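Local coordinates for protein toll-like receptor 13 (Mus musculus, PDB 4Z0C) that recognizes bacterial 23S rRNA as an innate immune receptor and signals through MYD88 and TRAF6 to activate NF-kappa-B, at residues 425-430 with 449-454. Numbering follows the deposited sequence.
Sequences NLEVLD and KLQSLI
Leu429 and Leu453 both hold CG anti to the backbone N (chi1 173° and 171°), which lays the two side chains alongside each other, pointing the same way, with CD2 of Leu429 4.1 Å from CD1 of Leu453. This is the leucine row lining the interior of a leucine-rich-repeat solenoid: equivalent positions of repeats 17 and 18 in the receptor's ectodomain stack one coil apart, and Leu405 and Leu477 continue the row before and after. Leucine suits these inward sites because its branched apolar end packs against its counterparts in neighbouring coils, away from water. Leu450 adds to the same interior, its CD1 methyl packing 3.4 Å from the carbonyl carbon of Glu427 and lying 4.0 Å from CB of Leu429.

Strands 428-430 and 452-454 run parallel. Leu429 N donates to Ser452 O and Leu429 O accepts from Ile454 N. At the entry to the strands Glu427 O is gripped twice, by Ser452 N nearly in line with the carbonyl and by Gln451 N at 2.7 Å, tilted from its plane.

On the opposite face, Val428 CG2 meets the CB of Ser452, a small residue beside a branched one. Next to them the side chains of Asp430 and Ile454 cross, with OD1 of Asp430 3.3 Å from CG2 of Ile454; OD1 also takes the backbone N-H of Gly432, which helps fix the carboxylate's rotation. Ile454 packs on an adenine base of the bound RNA, so Ile454 contributes to the RNA-contacting surface, and its branched aliphatic chain suits contact with a flat base.

At the other end, the long chain of Lys449 bends at CG-CD (chi3 79°) and runs beside Asn425, whose ND2 is tied to Phe400 O. This leaves the amide oxygen to the ammonium: Lys449 NZ donates to Asn425 OD1 at 3.0 Å, in the carbonyl plane.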
loop_
_atom_site.group_PDB
_atom_site.type_symbol
_atom_site.label_atom_id
_atom_site.label_comp_id
_atom_site.label_asym_id
_atom_site.label_seq_id
_atom_site.Cartn_x
_atom_site.Cartn_y
_atom_site.Cartn_z
ATOM N N ASN A 425 26.937 21.897 -2.272
ATOM C CA ASN A 425 26.643 22.208 -0.871
ATOM C C ASN A 425 25.274 21.740 -0.396
ATOM O O ASN A 425 24.864 22.066 0.703
ATOM C CB ASN A 425 26.720 23.719 -0.630
ATOM C CG ASN A 425 28.133 24.225 -0.558
ATOM O OD1 ASN A 425 28.881 23.862 0.350
ATOM N ND2 ASN A 425 28.529 25.037 -1.546
ATOM N N LEU A 426 24.549 21.020 -1.236
ATOM C CA LEU A 426 23.215 20.568 -0.866
ATOM C C LEU A 426 23.286 19.740 0.416
ATOM O O LEU A 426 24.235 18.986 0.630
ATOM C CB LEU A 426 22.604 19.738 -1.990
ATOM C CG LEU A 426 21.084 19.840 -2.103
ATOM C CD1 LEU A 426 20.649 21.290 -2.428
ATOM C CD2 LEU A 426 20.564 18.850 -3.142
ATOM N N GLU A 427 22.303 19.925 1.288
ATOM C CA GLU A 427 22.256 19.224 2.564
ATOM C C GLU A 427 20.979 18.407 2.669
ATOM O O GLU A 427 20.955 17.367 3.314
ATOM C CB GLU A 427 22.385 20.211 3.747
ATOM C CG GLU A 427 23.775 20.858 3.890
ATOM C CD GLU A 427 23.853 21.955 4.980
ATOM O OE1 GLU A 427 22.821 22.275 5.613
ATOM O OE2 GLU A 427 24.965 22.481 5.218
ATOM N N VAL A 428 19.913 18.894 2.044
ATOM C CA VAL A 428 18.630 18.205 2.087
ATOM C C VAL A 428 18.051 18.130 0.684
ATOM O O VAL A 428 17.911 19.155 0.001
ATOM C CB VAL A 428 17.611 18.941 2.958
ATOM C CG1 VAL A 428 16.293 18.175 2.981
ATOM C CG2 VAL A 428 18.147 19.122 4.368
ATOM N N LEU A 429 17.713 16.924 0.246
ATOM C CA LEU A 429 17.101 16.746 -1.062
ATOM C C LEU A 429 15.795 15.961 -0.966
ATOM O O LEU A 429 15.785 14.782 -0.579
ATOM C CB LEU A 429 18.077 16.082 -2.022
ATOM C CG LEU A 429 17.507 15.681 -3.384
ATOM C CD1 LEU A 429 16.933 16.891 -4.150
ATOM C CD2 LEU A 429 18.596 14.996 -4.173
ATOM N N ASP A 430 14.690 16.612 -1.320
ATOM C CA ASP A 430 13.393 15.969 -1.182
ATOM C C ASP A 430 12.840 15.547 -2.542
ATOM O O ASP A 430 12.375 16.391 -3.329
ATOM C CB ASP A 430 12.399 16.888 -0.469
ATOM C CG ASP A 430 11.132 16.154 -0.023
ATOM O OD1 ASP A 430 10.954 14.955 -0.366
ATOM O OD2 ASP A 430 10.291 16.784 0.652
ATOM N N LYS A 449 27.920 16.732 0.504
ATOM C CA LYS A 449 27.525 17.268 1.796
ATOM C C LYS A 449 26.089 16.921 2.185
ATOM O O LYS A 449 25.572 17.415 3.188
ATOM C CB LYS A 449 27.741 18.781 1.813
ATOM C CG LYS A 449 29.217 19.161 1.830
ATOM C CD LYS A 449 29.428 20.653 1.725
ATOM C CE LYS A 449 29.207 21.331 3.057
ATOM N NZ LYS A 449 29.600 22.762 3.024
ATOM N N LEU A 450 25.439 16.085 1.383
ATOM C CA LEU A 450 24.043 15.731 1.632
ATOM C C LEU A 450 23.880 15.074 3.004
ATOM O O LEU A 450 24.638 14.184 3.376
ATOM C CB LEU A 450 23.485 14.821 0.526
ATOM C CG LEU A 450 21.954 14.810 0.524
ATOM C CD1 LEU A 450 21.450 16.190 0.119
ATOM C CD2 LEU A 450 21.434 13.743 -0.415
ATOM N N GLN A 451 22.874 15.529 3.742
ATOM C CA GLN A 451 22.646 15.113 5.118
ATOM C C GLN A 451 21.396 14.251 5.184
ATOM O O GLN A 451 21.342 13.234 5.880
ATOM C CB GLN A 451 22.476 16.373 5.996
ATOM C CG GLN A 451 23.282 16.351 7.281
ATOM C CD GLN A 451 24.365 17.412 7.341
ATOM O OE1 GLN A 451 24.093 18.606 7.222
ATOM N NE2 GLN A 451 25.609 16.972 7.505
ATOM N N SER A 452 20.400 14.661 4.412
ATOM C CA SER A 452 19.076 14.073 4.430
ATOM C C SER A 452 18.594 13.857 2.993
ATOM O O SER A 452 18.654 14.763 2.161
ATOM C CB SER A 452 18.125 15.011 5.182
ATOM O OG SER A 452 16.784 14.551 5.140
ATOM N N LEU A 453 18.160 12.642 2.689
ATOM C CA LEU A 453 17.614 12.311 1.376
ATOM C C LEU A 453 16.260 11.632 1.515
ATOM O O LEU A 453 16.137 10.584 2.168
ATOM C CB LEU A 453 18.577 11.396 0.595
ATOM C CG LEU A 453 18.064 10.768 -0.721
ATOM C CD1 LEU A 453 17.571 11.834 -1.694
ATOM C CD2 LEU A 453 19.140 9.912 -1.419
ATOM N N ILE A 454 15.252 12.205 0.880
ATOM C CA ILE A 454 13.914 11.620 0.875
ATOM C C ILE A 454 13.510 11.036 -0.494
ATOM O O ILE A 454 13.429 11.759 -1.477
ATOM C CB ILE A 454 12.889 12.661 1.293
ATOM C CG1 ILE A 454 13.249 13.207 2.689
ATOM C CG2 ILE A 454 11.499 12.065 1.237
ATOM C CD1 ILE A 454 12.412 14.401 3.117
HETATM O O HOH W 1 26.288 23.464 3.031
HETATM O O HOH W 2 26.128 18.119 -1.225
#